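Long-range contacts in putative acetamidase/formamidase (Yersinia enterocolitica subsp. palearctica serotype O:3, PDB 5UBU), which probably hydrolyses carbon-nitrogen bonds of linear, non-peptide amides and binds sodium ions in the crystal: residues D73-L78 / E144-I149; P124-L129 / M314-Y319; F36-G41 / M81-P86; Q225-I230 / K308-N313; R55-T60 / A238-I243. All blocks are in the same frame, centred on the assembly; numbering follows the deposited sequence.

Interaction 1: D73-L78 / E144-I149; sequences DIPSQL and EKVRMI
Ser76 OG donates to Glu144 OE1 at 2.7 Å, using the syn lone pair of OE1, on the side of the other carboxylate oxygen. The backbone N of Ser76 also donates to OE1, at a modelled distance too short to be trusted. For Glu144, chi1 (-162°) sets CG anti to the backbone N, and the extended chain beyond carries the carboxylate to the helix. With Ile74 in the N-cap position, the carboxylate meets the first turn of helix 75-78, where the helix end would be expected to suit a negative charge. Pro75 and Glu144 meet tip to tip, Pro75 CD 3.6 Å from Glu144 CG, while Ile74 CG2 packs against OE1 as the two side chains cross at about a right angle. Further along, Val146 CG2 touches Pro75 CD at 3.7 Å. The contact thus sets the short helix 75-78 against strand 145-151, whose Lys145 and Arg147 pair with Met122 and Cys120 of strand 117-122 and pack on Met301 of the second subunit.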
# COMPACT_ATOMS: atom_id res chain seq x y z
N ASP B 73 -34.44 -3.80 -6.33
CA ASP B 73 -33.53 -4.54 -7.21
C ASP B 73 -32.35 -5.04 -6.39
O ASP B 73 -31.96 -4.43 -5.40
CB ASP B 73 -33.01 -3.69 -8.38
CG ASP B 73 -34.08 -3.39 -9.43
OD1 ASP B 73 -35.14 -4.04 -9.43
OD2 ASP B 73 -33.84 -2.52 -10.29
N ILE B 74 -31.78 -6.15 -6.84
CA ILE B 74 -30.66 -6.80 -6.19
C ILE B 74 -29.47 -6.75 -7.15
O ILE B 74 -29.41 -7.53 -8.10
CB ILE B 74 -31.04 -8.25 -5.83
CG1 ILE B 74 -32.28 -8.25 -4.91
CG2 ILE B 74 -29.88 -8.96 -5.14
CD1 ILE B 74 -32.85 -9.62 -4.63
N PRO B 75 -28.52 -5.82 -6.90
CA PRO B 75 -27.33 -5.65 -7.73
C PRO B 75 -26.54 -6.92 -8.09
O PRO B 75 -26.15 -7.07 -9.24
CB PRO B 75 -26.46 -4.72 -6.88
CG PRO B 75 -27.44 -3.87 -6.16
CD PRO B 75 -28.69 -4.67 -5.99
N SER B 76 -26.34 -7.84 -7.14
CA SER B 76 -25.58 -9.07 -7.42
C SER B 76 -26.24 -9.96 -8.47
O SER B 76 -25.57 -10.75 -9.13
CB SER B 76 -25.35 -9.88 -6.14
OG SER B 76 -26.58 -10.30 -5.56
N GLN B 77 -27.56 -9.83 -8.62
CA GLN B 77 -28.33 -10.61 -9.61
C GLN B 77 -28.49 -9.89 -10.95
O GLN B 77 -28.73 -10.54 -11.97
CB GLN B 77 -29.70 -10.96 -9.04
CG GLN B 77 -29.64 -11.86 -7.82
CD GLN B 77 -31.01 -12.13 -7.20
OE1 GLN B 77 -32.04 -11.63 -7.67
NE2 GLN B 77 -31.01 -12.91 -6.13
N LEU B 78 -28.35 -8.56 -10.96
CA LEU B 78 -28.49 -7.77 -12.20
C LEU B 78 -27.18 -7.26 -12.81
O LEU B 78 -27.17 -6.84 -13.96
CB LEU B 78 -29.42 -6.58 -11.94
CG LEU B 78 -30.84 -6.89 -11.45
CD1 LEU B 78 -31.58 -5.59 -11.20
CD2 LEU B 78 -31.60 -7.76 -12.44
N GLU B 144 -26.89 -5.24 0.55
CA GLU B 144 -27.10 -4.90 -0.83
C GLU B 144 -28.19 -3.83 -0.90
O GLU B 144 -29.36 -4.13 -0.74
CB GLU B 144 -27.45 -6.21 -1.53
CG GLU B 144 -27.31 -6.21 -3.02
CD GLU B 144 -27.10 -7.61 -3.60
OE1 GLU B 144 -26.90 -7.69 -4.82
OE2 GLU B 144 -27.12 -8.62 -2.85
N LYS B 145 -27.78 -2.58 -1.08
CA LYS B 145 -28.71 -1.43 -1.14
C LYS B 145 -28.74 -0.68 -2.47
O LYS B 145 -27.76 -0.63 -3.21
CB LYS B 145 -28.42 -0.43 -0.02
CG LYS B 145 -29.27 -0.56 1.23
CD LYS B 145 -29.09 -1.84 2.01
CE LYS B 145 -30.23 -2.00 3.02
NZ LYS B 145 -30.42 -0.82 3.92
N VAL B 146 -29.89 -0.06 -2.73
CA VAL B 146 -30.14 0.75 -3.91
C VAL B 146 -31.01 1.94 -3.52
O VAL B 146 -32.00 1.80 -2.80
CB VAL B 146 -30.89 -0.05 -5.01
CG1 VAL B 146 -31.24 0.84 -6.20
CG2 VAL B 146 -30.07 -1.24 -5.46
N ARG B 147 -30.63 3.12 -4.01
CA ARG B 147 -31.38 4.34 -3.77
C ARG B 147 -31.73 4.96 -5.11
O ARG B 147 -30.85 5.19 -5.91
CB ARG B 147 -30.56 5.31 -2.95
CG ARG B 147 -30.32 4.94 -1.50
CD ARG B 147 -31.60 4.86 -0.67
NE ARG B 147 -32.61 5.83 -1.11
CZ ARG B 147 -32.64 7.13 -0.83
NH1 ARG B 147 -31.69 7.70 -0.09
NH2 ARG B 147 -33.63 7.89 -1.30
N MSE B 148 -33.02 5.21 -5.34
CA MSE B 148 -33.52 5.85 -6.57
C MSE B 148 -33.73 7.27 -6.13
O MSE B 148 -34.62 7.55 -5.35
CB MSE B 148 -34.84 5.27 -7.02
CG MSE B 148 -34.70 3.83 -7.50
SE MSE B 148 -34.07 3.92 -9.36
CE MSE B 148 -35.64 4.60 -10.32
N ILE B 149 -32.89 8.17 -6.61
CA ILE B 149 -32.96 9.57 -6.23
C ILE B 149 -33.50 10.43 -7.35
O ILE B 149 -32.99 10.43 -8.46
CB ILE B 149 -31.55 10.11 -5.85
CG1 ILE B 149 -30.83 9.18 -4.86
CG2 ILE B 149 -31.64 11.54 -5.35
CD1 ILE B 149 -31.70 8.73 -3.72

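Interaction 2: P124-L129 / M314-Y319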
# COMPACT_ATOMS: atom_id res chain seq x y z
N PRO B 124 -22.28 -5.71 -3.67
CA PRO B 124 -21.48 -6.62 -2.85
C PRO B 124 -20.05 -6.79 -3.39
O PRO B 124 -19.85 -6.87 -4.60
CB PRO B 124 -22.25 -7.94 -2.92
CG PRO B 124 -23.67 -7.51 -3.09
CD PRO B 124 -23.61 -6.29 -3.97
N HIS B 125 -19.08 -6.81 -2.47
CA HIS B 125 -17.67 -6.97 -2.79
C HIS B 125 -17.10 -5.82 -3.63
O HIS B 125 -16.14 -6.01 -4.39
CB HIS B 125 -17.42 -8.33 -3.47
CG HIS B 125 -17.98 -9.48 -2.69
ND1 HIS B 125 -17.38 -9.96 -1.54
CD2 HIS B 125 -19.07 -10.25 -2.90
CE1 HIS B 125 -18.09 -10.97 -1.07
NE2 HIS B 125 -19.12 -11.17 -1.88
N PHE B 126 -17.68 -4.64 -3.47
CA PHE B 126 -17.23 -3.45 -4.19
C PHE B 126 -17.51 -2.20 -3.37
O PHE B 126 -18.64 -1.96 -2.96
CB PHE B 126 -17.88 -3.38 -5.56
CG PHE B 126 -17.36 -2.26 -6.42
CD1 PHE B 126 -16.11 -2.37 -7.04
CD2 PHE B 126 -18.11 -1.11 -6.62
CE1 PHE B 126 -15.63 -1.34 -7.83
CE2 PHE B 126 -17.64 -0.09 -7.42
CZ PHE B 126 -16.39 -0.20 -8.03
N GLY B 127 -16.47 -1.41 -3.12
CA GLY B 127 -16.57 -0.19 -2.33
C GLY B 127 -15.30 0.07 -1.55
O GLY B 127 -14.40 -0.76 -1.49
N GLY B 128 -15.25 1.24 -0.91
CA GLY B 128 -14.10 1.66 -0.13
C GLY B 128 -13.99 1.07 1.25
O GLY B 128 -12.88 0.83 1.72
N LEU B 129 -15.13 0.84 1.92
CA LEU B 129 -15.15 0.28 3.29
C LEU B 129 -15.66 -1.16 3.36
O LEU B 129 -16.41 -1.54 4.27
CB LEU B 129 -15.98 1.19 4.21
CG LEU B 129 -15.52 2.65 4.34
CD1 LEU B 129 -16.44 3.40 5.29
CD2 LEU B 129 -14.08 2.76 4.82
N MSE B 314 -11.52 5.84 -4.58
CA MSE B 314 -10.65 4.97 -3.81
C MSE B 314 -11.37 3.63 -3.77
O MSE B 314 -11.26 2.88 -2.82
CB MSE B 314 -10.19 5.68 -2.54
CG MSE B 314 -10.92 5.50 -1.22
SE MSE B 314 -9.57 5.03 0.12
CE MSE B 314 -10.35 3.30 0.63
N VAL B 315 -12.06 3.33 -4.87
CA VAL B 315 -12.84 2.10 -5.00
C VAL B 315 -12.57 1.29 -6.28
O VAL B 315 -12.68 0.06 -6.28
CB VAL B 315 -14.36 2.42 -4.93
CG1 VAL B 315 -14.69 3.13 -3.62
CG2 VAL B 315 -14.84 3.28 -6.09
N ASP B 316 -12.20 1.97 -7.35
CA ASP B 316 -11.97 1.32 -8.64
C ASP B 316 -10.65 0.52 -8.64
O ASP B 316 -9.83 0.69 -7.74
CB ASP B 316 -11.99 2.41 -9.73
CG ASP B 316 -13.34 3.16 -9.77
OD1 ASP B 316 -14.41 2.51 -9.67
OD2 ASP B 316 -13.32 4.40 -9.93
N PRO B 317 -10.44 -0.37 -9.65
CA PRO B 317 -9.20 -1.18 -9.74
C PRO B 317 -7.92 -0.40 -9.45
O PRO B 317 -6.93 -0.96 -8.98
CB PRO B 317 -9.24 -1.70 -11.17
CG PRO B 317 -10.70 -1.87 -11.43
CD PRO B 317 -11.37 -0.71 -10.74
N LYS B 318 -7.95 0.89 -9.77
CA LYS B 318 -6.87 1.82 -9.48
C LYS B 318 -7.50 3.07 -8.90
O LYS B 318 -8.53 3.55 -9.40
CB LYS B 318 -6.06 2.17 -10.72
CG LYS B 318 -5.20 1.05 -11.23
CD LYS B 318 -4.33 1.49 -12.37
CE LYS B 318 -3.41 0.36 -12.78
NZ LYS B 318 -2.49 0.74 -13.88
N TYR B 319 -6.89 3.60 -7.85
CA TYR B 319 -7.40 4.80 -7.22
C TYR B 319 -6.91 5.99 -8.02
O TYR B 319 -5.92 5.89 -8.72
CB TYR B 319 -6.95 4.90 -5.77
CG TYR B 319 -7.15 3.63 -4.97
CD1 TYR B 319 -8.36 2.94 -5.02
CD2 TYR B 319 -6.18 3.17 -4.10
CE1 TYR B 319 -8.56 1.80 -4.28
CE2 TYR B 319 -6.37 2.03 -3.35
CZ TYR B 319 -7.57 1.35 -3.44
OH TYR B 319 -7.77 0.22 -2.69
O HOH W 1 -13.44 -1.42 -4.40
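Phe126 brings its ring alongside Val315 through two rim atoms, Phe126 CZ 4.3 Å from Val315 CG2 and Phe126 CE1 3.6 Å from Val315 O. Its chi1 (-174°) puts CG anti to the backbone N, and the tip of the ring comes nearer to residues 314-319 than its base. At the ring's edge, in its plane, lies Asp316 OD1, 3.7 Å from Phe126 CZ; ring and carboxylate planes are 31° apart. The glycines take the rest of the contact. Val315 CG1 presses on the backbone, 3.4 Å from Gly128 N, and the CE methyl of selenomethionine Met314 rests 3.7 Å from Gly128 O. Gly128 O accepts a hydrogen bond from Arg278 NE of the second subunit. Water 1 joins the two backbones, accepting from Gly127 N and donating to Val315 O. The side chain of Asp316 lies about 4 Å from a bound sodium ion, so this buried packing borders the metal site. Residues 314-318 connect strands 308-313 and 319-326 at one margin of the large mixed sheet, meeting the loop between strands 117-122 and 145-151.

Interaction 3: F36-G41 / M81-P86; sequences FHYTIG and MPFLNP
Tyr38 carries both aromatic contacts. Its ring and that of Phe83 make an offset edge-to-face pair, the edge of Phe83 toward the face of Tyr38, centroids 6.0 Å apart and planes at 68°. Pro86 supplies a CH-pi contact: its CA sits over a face of the tyrosine ring, 4.2 Å from the centroid and 23° off the normal. Apolar contacts fill in around these: Phe36 CB meets Pro86 CB at 3.7 Å, and Tyr38 CB lies 3.8 Å from Phe83 CD1, in line with the phenylalanine ring plane. Residues 81-86 reach this position through a cis peptide before Pro82 and an inverse gamma turn centred on Phe83, just ahead of strand 87-93. Backbone oxygens also lie here: Leu84 O, hydrogen-bonded to Ser184 OG, sits at the edge of the ring 3.4 Å from Tyr38 CD1, and water 2 donates to both Tyr38 O and Pro82 O. The Tyr38 hydroxyl is hydrogen-bonded to Glu65, and Ile179 of the fourth subunit packs on both Tyr38 and Phe83.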
# COMPACT_ATOMS: atom_id res chain seq x y z
N PHE B 36 -22.77 0.37 -26.78
CA PHE B 36 -21.90 1.01 -25.81
C PHE B 36 -20.80 0.03 -25.46
O PHE B 36 -21.03 -1.18 -25.49
CB PHE B 36 -22.71 1.43 -24.59
CG PHE B 36 -23.66 2.56 -24.86
CD1 PHE B 36 -24.83 2.34 -25.56
CD2 PHE B 36 -23.37 3.84 -24.41
CE1 PHE B 36 -25.70 3.39 -25.83
CE2 PHE B 36 -24.24 4.89 -24.66
CZ PHE B 36 -25.40 4.66 -25.37
N HIS B 37 -19.61 0.54 -25.12
CA HIS B 37 -18.48 -0.35 -24.82
C HIS B 37 -18.06 -0.39 -23.37
O HIS B 37 -18.16 0.61 -22.65
CB HIS B 37 -17.25 0.03 -25.66
CG HIS B 37 -17.52 0.08 -27.13
ND1 HIS B 37 -17.65 1.28 -27.81
CD2 HIS B 37 -17.74 -0.90 -28.05
CE1 HIS B 37 -17.90 1.03 -29.08
NE2 HIS B 37 -17.97 -0.28 -29.25
N TYR B 38 -17.58 -1.57 -22.98
CA TYR B 38 -17.08 -1.84 -21.63
C TYR B 38 -15.55 -2.01 -21.60
O TYR B 38 -14.98 -2.38 -20.57
CB TYR B 38 -17.80 -3.05 -21.02
CG TYR B 38 -19.24 -2.72 -20.69
CD1 TYR B 38 -19.57 -2.18 -19.45
CD2 TYR B 38 -20.27 -2.93 -21.61
CE1 TYR B 38 -20.88 -1.86 -19.12
CE2 TYR B 38 -21.58 -2.61 -21.30
CZ TYR B 38 -21.88 -2.08 -20.05
OH TYR B 38 -23.17 -1.76 -19.71
N THR B 39 -14.90 -1.73 -22.74
CA THR B 39 -13.44 -1.77 -22.84
C THR B 39 -13.04 -0.59 -23.74
O THR B 39 -13.72 -0.29 -24.73
CB THR B 39 -12.88 -3.13 -23.32
OG1 THR B 39 -11.46 -3.14 -23.15
CG2 THR B 39 -13.23 -3.41 -24.78
N ILE B 40 -11.96 0.08 -23.38
CA ILE B 40 -11.45 1.26 -24.08
C ILE B 40 -10.12 0.96 -24.76
O ILE B 40 -9.10 0.79 -24.09
CB ILE B 40 -11.33 2.42 -23.07
CG1 ILE B 40 -12.73 2.76 -22.56
CG2 ILE B 40 -10.64 3.63 -23.70
CD1 ILE B 40 -12.76 3.61 -21.30
N GLY B 41 -10.14 0.91 -26.09
CA GLY B 41 -8.95 0.60 -26.87
C GLY B 41 -9.11 0.95 -28.35
O GLY B 41 -10.05 1.62 -28.75
N MSE B 81 -19.59 -7.73 -12.33
CA MSE B 81 -18.38 -6.90 -12.29
C MSE B 81 -17.34 -7.52 -13.20
O MSE B 81 -17.29 -8.74 -13.32
CB MSE B 81 -17.82 -6.78 -10.87
CG MSE B 81 -18.76 -6.11 -9.86
SE MSE B 81 -19.08 -4.21 -10.29
CE MSE B 81 -20.91 -4.53 -10.93
N PRO B 82 -16.49 -6.72 -13.86
CA PRO B 82 -16.45 -5.25 -13.77
C PRO B 82 -17.25 -4.53 -14.87
O PRO B 82 -16.92 -3.38 -15.19
CB PRO B 82 -14.96 -4.97 -13.95
CG PRO B 82 -14.52 -6.03 -14.93
CD PRO B 82 -15.42 -7.23 -14.74
N PHE B 83 -18.29 -5.17 -15.42
CA PHE B 83 -19.07 -4.55 -16.49
C PHE B 83 -20.02 -3.44 -16.02
O PHE B 83 -21.22 -3.65 -15.88
CB PHE B 83 -19.84 -5.61 -17.30
CG PHE B 83 -18.94 -6.60 -17.99
CD1 PHE B 83 -18.47 -6.35 -19.27
CD2 PHE B 83 -18.59 -7.80 -17.37
CE1 PHE B 83 -17.65 -7.27 -19.91
CE2 PHE B 83 -17.77 -8.72 -18.01
CZ PHE B 83 -17.30 -8.46 -19.28
N LEU B 84 -19.43 -2.28 -15.77
CA LEU B 84 -20.14 -1.07 -15.40
C LEU B 84 -19.59 0.03 -16.31
O LEU B 84 -18.56 -0.14 -16.97
CB LEU B 84 -19.90 -0.68 -13.95
CG LEU B 84 -20.48 -1.54 -12.81
CD1 LEU B 84 -20.12 -0.90 -11.47
CD2 LEU B 84 -21.99 -1.69 -12.95
N ASN B 85 -20.28 1.16 -16.32
CA ASN B 85 -19.86 2.33 -17.10
C ASN B 85 -19.85 2.09 -18.63
O ASN B 85 -18.80 2.10 -19.26
CB ASN B 85 -18.48 2.83 -16.63
CG ASN B 85 -18.42 3.08 -15.14
OD1 ASN B 85 -19.44 3.25 -14.47
ND2 ASN B 85 -17.20 3.12 -14.61
N PRO B 86 -21.04 1.88 -19.22
CA PRO B 86 -21.12 1.72 -20.67
C PRO B 86 -20.59 3.01 -21.31
O PRO B 86 -21.01 4.10 -20.93
CB PRO B 86 -22.62 1.56 -20.92
CG PRO B 86 -23.27 2.17 -19.74
CD PRO B 86 -22.37 1.78 -18.61
O HOH W 2 -16.04 -3.00 -17.76

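Interaction 4: Q225-I230 / K308-N313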
# COMPACT_ATOMS: atom_id res chain seq x y z
N GLN B 225 -20.74 13.77 -6.19
CA GLN B 225 -19.81 12.74 -5.70
C GLN B 225 -18.91 13.25 -4.59
O GLN B 225 -18.38 14.37 -4.68
CB GLN B 225 -18.92 12.18 -6.81
CG GLN B 225 -17.95 11.08 -6.35
CD GLN B 225 -16.92 10.72 -7.39
OE1 GLN B 225 -17.25 10.43 -8.54
NE2 GLN B 225 -15.67 10.71 -6.98
N GLY B 226 -18.70 12.40 -3.59
CA GLY B 226 -17.81 12.73 -2.49
C GLY B 226 -16.38 12.35 -2.84
O GLY B 226 -16.13 11.59 -3.78
N ASP B 227 -15.43 12.90 -2.08
CA ASP B 227 -14.02 12.60 -2.29
C ASP B 227 -13.81 11.14 -1.91
O ASP B 227 -14.04 10.75 -0.77
CB ASP B 227 -13.13 13.52 -1.45
CG ASP B 227 -13.26 14.99 -1.84
OD1 ASP B 227 -13.89 15.31 -2.88
OD2 ASP B 227 -12.71 15.85 -1.10
N GLY B 228 -13.39 10.34 -2.89
CA GLY B 228 -13.16 8.92 -2.70
C GLY B 228 -14.29 8.02 -3.19
O GLY B 228 -14.04 6.83 -3.42
N GLU B 229 -15.51 8.56 -3.35
CA GLU B 229 -16.69 7.80 -3.82
C GLU B 229 -16.75 6.54 -2.96
O GLU B 229 -17.00 5.43 -3.46
CB GLU B 229 -16.50 7.48 -5.30
CG GLU B 229 -17.72 6.98 -6.06
CD GLU B 229 -17.39 6.57 -7.48
OE1 GLU B 229 -16.25 6.12 -7.72
OE2 GLU B 229 -18.27 6.67 -8.37
N ILE B 230 -16.54 6.73 -1.65
CA ILE B 230 -16.41 5.61 -0.73
C ILE B 230 -17.34 4.41 -0.74
O ILE B 230 -16.83 3.31 -0.50
CB ILE B 230 -16.25 5.99 0.75
CG1 ILE B 230 -17.26 7.04 1.10
CG2 ILE B 230 -14.82 6.35 1.02
CD1 ILE B 230 -17.38 7.23 2.59
N LYS B 308 -2.58 21.41 -3.41
CA LYS B 308 -3.90 20.94 -2.99
C LYS B 308 -4.13 19.55 -3.57
O LYS B 308 -3.74 19.27 -4.69
CB LYS B 308 -5.05 21.86 -3.42
CG LYS B 308 -5.08 23.28 -2.87
CD LYS B 308 -4.75 23.36 -1.40
CE LYS B 308 -4.91 24.78 -0.89
NZ LYS B 308 -4.30 24.85 0.44
N VAL B 309 -4.74 18.66 -2.80
CA VAL B 309 -4.99 17.31 -3.29
C VAL B 309 -6.48 16.97 -3.27
O VAL B 309 -7.19 17.29 -2.31
CB VAL B 309 -4.20 16.25 -2.48
CG1 VAL B 309 -4.67 14.83 -2.79
CG2 VAL B 309 -2.73 16.39 -2.78
N ARG B 310 -6.91 16.35 -4.36
CA ARG B 310 -8.26 15.87 -4.49
C ARG B 310 -8.27 14.38 -4.61
O ARG B 310 -7.70 13.84 -5.55
CB ARG B 310 -8.99 16.49 -5.70
CG ARG B 310 -10.29 15.79 -6.05
CD ARG B 310 -11.41 16.76 -6.31
NE ARG B 310 -12.04 17.23 -5.08
CZ ARG B 310 -12.88 18.25 -5.00
NH1 ARG B 310 -13.18 19.01 -6.05
NH2 ARG B 310 -13.40 18.56 -3.80
N LEU B 311 -8.89 13.71 -3.65
CA LEU B 311 -9.03 12.28 -3.72
C LEU B 311 -10.25 12.05 -4.63
O LEU B 311 -11.37 12.45 -4.30
CB LEU B 311 -9.25 11.67 -2.34
CG LEU B 311 -9.54 10.16 -2.32
CD1 LEU B 311 -8.40 9.41 -2.98
CD2 LEU B 311 -9.78 9.65 -0.92
N GLY B 312 -10.01 11.45 -5.79
CA GLY B 312 -11.07 11.15 -6.75
C GLY B 312 -11.83 9.93 -6.29
O GLY B 312 -12.85 10.05 -5.61
N ASN B 313 -11.32 8.76 -6.65
CA ASN B 313 -11.97 7.51 -6.26
C ASN B 313 -10.99 6.70 -5.44
O ASN B 313 -9.79 6.85 -5.57
CB ASN B 313 -12.42 6.72 -7.50
CG ASN B 313 -11.32 5.85 -8.10
OD1 ASN B 313 -10.96 4.81 -7.54
ND2 ASN B 313 -10.86 6.21 -9.29
O HOH W 3 -9.96 15.39 -1.55
O HOH W 4 -11.97 18.21 -1.03
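The Arg310 guanidinium has Asp227 OD2 at its edge, in plane, while Asp227 OD1 comes in obliquely and makes the salt bridge, 3.4 Å from Arg310 NH2. Carboxylate and guanidinium planes are turned 60° apart, and water 4 links the two, donating to OD2 and accepting from NH2. Water 3 accepts from Leu311 N at 2.9 Å and makes a weak bond to the same OD2, which also takes the backbone N of Val309 from the second subunit. Arg310 NH1 has its own salt bridge to Asp198. Glu229 OE1 lies 3.9 Å from Asn313 CB, the carboxylate and amide planes 51° apart; Asn313 ND2 donates to Met194 O. Gln225 NE2 lies 3.2 Å from Gly312 O and donates to Asp195 O, and Gln225 OE1 is hydrogen-bonded to His169 NE2.

Gly228 forms a single beta bridge with Asn313. Gly228 N donates to Gly312 O at 2.8 Å from above the carbonyl plane, and weakly to Leu311 O. The Leu311 side chain lies on the same glycine, Leu311 CG to Gly228 CA at 3.8 Å. Residues Gly226 to Glu229 form a type II beta turn, with Gly228 at its third position, docked where strand 308-313 has a classic beta bulge: Gly312 and Asn313 both face Thr320.

Interaction 5: R55-T60 / A238-I243; sequences RVIVDT and ASITTI
Ala238 comes up to Thr60, its CB 3.5 Å from Thr60 O. Next, Ser239 exchanges backbone bonds with Thr60, the one from Ser239 N being weak, and its OG shares a hydrogen bond with Thr60 OG1 at 2.6 Å. Both hydroxyls stand between backbone N and carbonyl carbon (chi1 73° and 67°), and Ser239 OG is also bonded to Thr241 OG1, so three hydroxyls run in a row. Ile240 stands on the face shared with Ile57, where Ile240 CG2 meets Ile57 CG2 at 3.7 Å, the two side chains side by side. Thr241 pairs with Val58 through two backbone bonds, Val58 N to Thr241 O at 2.7 Å and the return bond from Thr241 N. Thr242 lies on the Ile240 face and sets its CG2 methyl 3.5 Å from Arg55 NH1; the Arg55 NE is salt-bridged to Glu107. Ile243 forms a hydrogen-bonded pair with Val56, its CG1 3.9 Å from Val56 CB. On this face Val58 and Thr241 both pack on Ile218 of strand 214-222. Hydrogen-bonded and non-hydrogen-bonded pairs alternate as in a regular antiparallel sheet, here in the large mixed sheet, where strand 239-248 lies between 55-59 and 101-111.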
# COMPACT_ATOMS: atom_id res chain seq x y z
N ARG B 55 -18.26 20.60 -31.51
CA ARG B 55 -19.01 20.31 -30.31
C ARG B 55 -19.73 18.98 -30.48
O ARG B 55 -20.09 18.60 -31.61
CB ARG B 55 -20.01 21.44 -30.01
CG ARG B 55 -19.33 22.69 -29.49
CD ARG B 55 -20.21 23.93 -29.47
NE ARG B 55 -21.26 23.77 -28.46
CZ ARG B 55 -22.56 23.61 -28.71
NH1 ARG B 55 -23.40 23.48 -27.70
NH2 ARG B 55 -23.03 23.64 -29.95
N VAL B 56 -19.91 18.24 -29.39
CA VAL B 56 -20.61 16.96 -29.41
C VAL B 56 -21.60 16.93 -28.25
O VAL B 56 -21.23 17.21 -27.12
CB VAL B 56 -19.65 15.76 -29.29
CG1 VAL B 56 -20.42 14.44 -29.38
CG2 VAL B 56 -18.60 15.81 -30.38
N ILE B 57 -22.85 16.60 -28.55
CA ILE B 57 -23.90 16.49 -27.56
C ILE B 57 -24.09 14.99 -27.36
O ILE B 57 -24.67 14.31 -28.21
CB ILE B 57 -25.22 17.14 -28.05
CG1 ILE B 57 -24.98 18.62 -28.41
CG2 ILE B 57 -26.31 16.98 -26.99
CD1 ILE B 57 -26.20 19.33 -28.97
N VAL B 58 -23.60 14.48 -26.24
CA VAL B 58 -23.66 13.05 -25.94
C VAL B 58 -24.82 12.64 -25.04
O VAL B 58 -25.00 13.21 -23.96
CB VAL B 58 -22.37 12.59 -25.23
CG1 VAL B 58 -22.37 11.07 -25.08
CG2 VAL B 58 -21.14 13.02 -26.02
N ASP B 59 -25.60 11.65 -25.47
CA ASP B 59 -26.70 11.08 -24.70
C ASP B 59 -26.12 9.87 -23.96
O ASP B 59 -26.22 8.74 -24.43
CB ASP B 59 -27.86 10.65 -25.60
CG ASP B 59 -28.58 11.83 -26.26
OD1 ASP B 59 -28.39 12.99 -25.83
OD2 ASP B 59 -29.38 11.59 -27.20
N THR B 60 -25.52 10.11 -22.80
CA THR B 60 -24.89 9.04 -22.02
C THR B 60 -25.89 8.16 -21.27
O THR B 60 -27.01 8.57 -21.00
CB THR B 60 -23.92 9.59 -20.95
OG1 THR B 60 -24.65 10.31 -19.94
CG2 THR B 60 -22.87 10.50 -21.57
N ALA B 238 -28.25 9.06 -16.31
CA ALA B 238 -28.19 9.20 -17.75
C ALA B 238 -28.22 10.70 -18.00
O ALA B 238 -29.05 11.41 -17.41
CB ALA B 238 -29.38 8.51 -18.40
N SER B 239 -27.33 11.20 -18.87
CA SER B 239 -27.23 12.64 -19.12
C SER B 239 -27.10 13.07 -20.56
O SER B 239 -26.85 12.27 -21.45
CB SER B 239 -25.98 13.20 -18.43
OG SER B 239 -24.80 12.79 -19.11
N ILE B 240 -27.26 14.39 -20.75
CA ILE B 240 -27.08 15.05 -22.02
C ILE B 240 -25.85 15.90 -21.74
O ILE B 240 -25.95 17.00 -21.19
CB ILE B 240 -28.28 15.95 -22.42
CG1 ILE B 240 -29.56 15.11 -22.52
CG2 ILE B 240 -27.99 16.64 -23.75
CD1 ILE B 240 -30.81 15.90 -22.86
N THR B 241 -24.68 15.35 -22.06
CA THR B 241 -23.40 16.02 -21.83
C THR B 241 -22.93 16.66 -23.12
O THR B 241 -22.76 15.97 -24.12
CB THR B 241 -22.34 15.02 -21.33
OG1 THR B 241 -22.76 14.46 -20.09
CG2 THR B 241 -20.99 15.70 -21.16
N THR B 242 -22.73 17.97 -23.08
CA THR B 242 -22.25 18.72 -24.24
C THR B 242 -20.79 19.08 -24.02
O THR B 242 -20.44 19.70 -23.02
CB THR B 242 -23.08 20.00 -24.48
OG1 THR B 242 -24.44 19.63 -24.74
CG2 THR B 242 -22.56 20.78 -25.69
N ILE B 243 -19.94 18.68 -24.97
CA ILE B 243 -18.50 18.94 -24.89
C ILE B 243 -17.97 19.62 -26.15
O ILE B 243 -18.60 19.58 -27.21
CB ILE B 243 -17.71 17.62 -24.70
CG1 ILE B 243 -17.94 16.65 -25.87
CG2 ILE B 243 -18.11 16.95 -23.39
CD1 ILE B 243 -17.18 15.35 -25.75

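How the interactions relate
Interactions 2 and 4 are the buried pair and work as one unit: Gly128 N reaches Ile230 O, Met314 N reaches Gly228 O, and both contacts border the second subunit and a sodium site. Interaction 3 also comes near sodium but relies on aromatic packing, and it just touches interaction 5 through Phe36 and Asp59. Interaction 1 is the most exposed, a carboxylate on a short helix, and it meets interaction 2 where Glu144 packs on Pro124. Only interaction 5 is regular strand pairing, untouched by other subunits; interaction 4 reaches the same sheet at its other end, with centres about 24 Å apart, where a loop lies against the outermost strand 308-313.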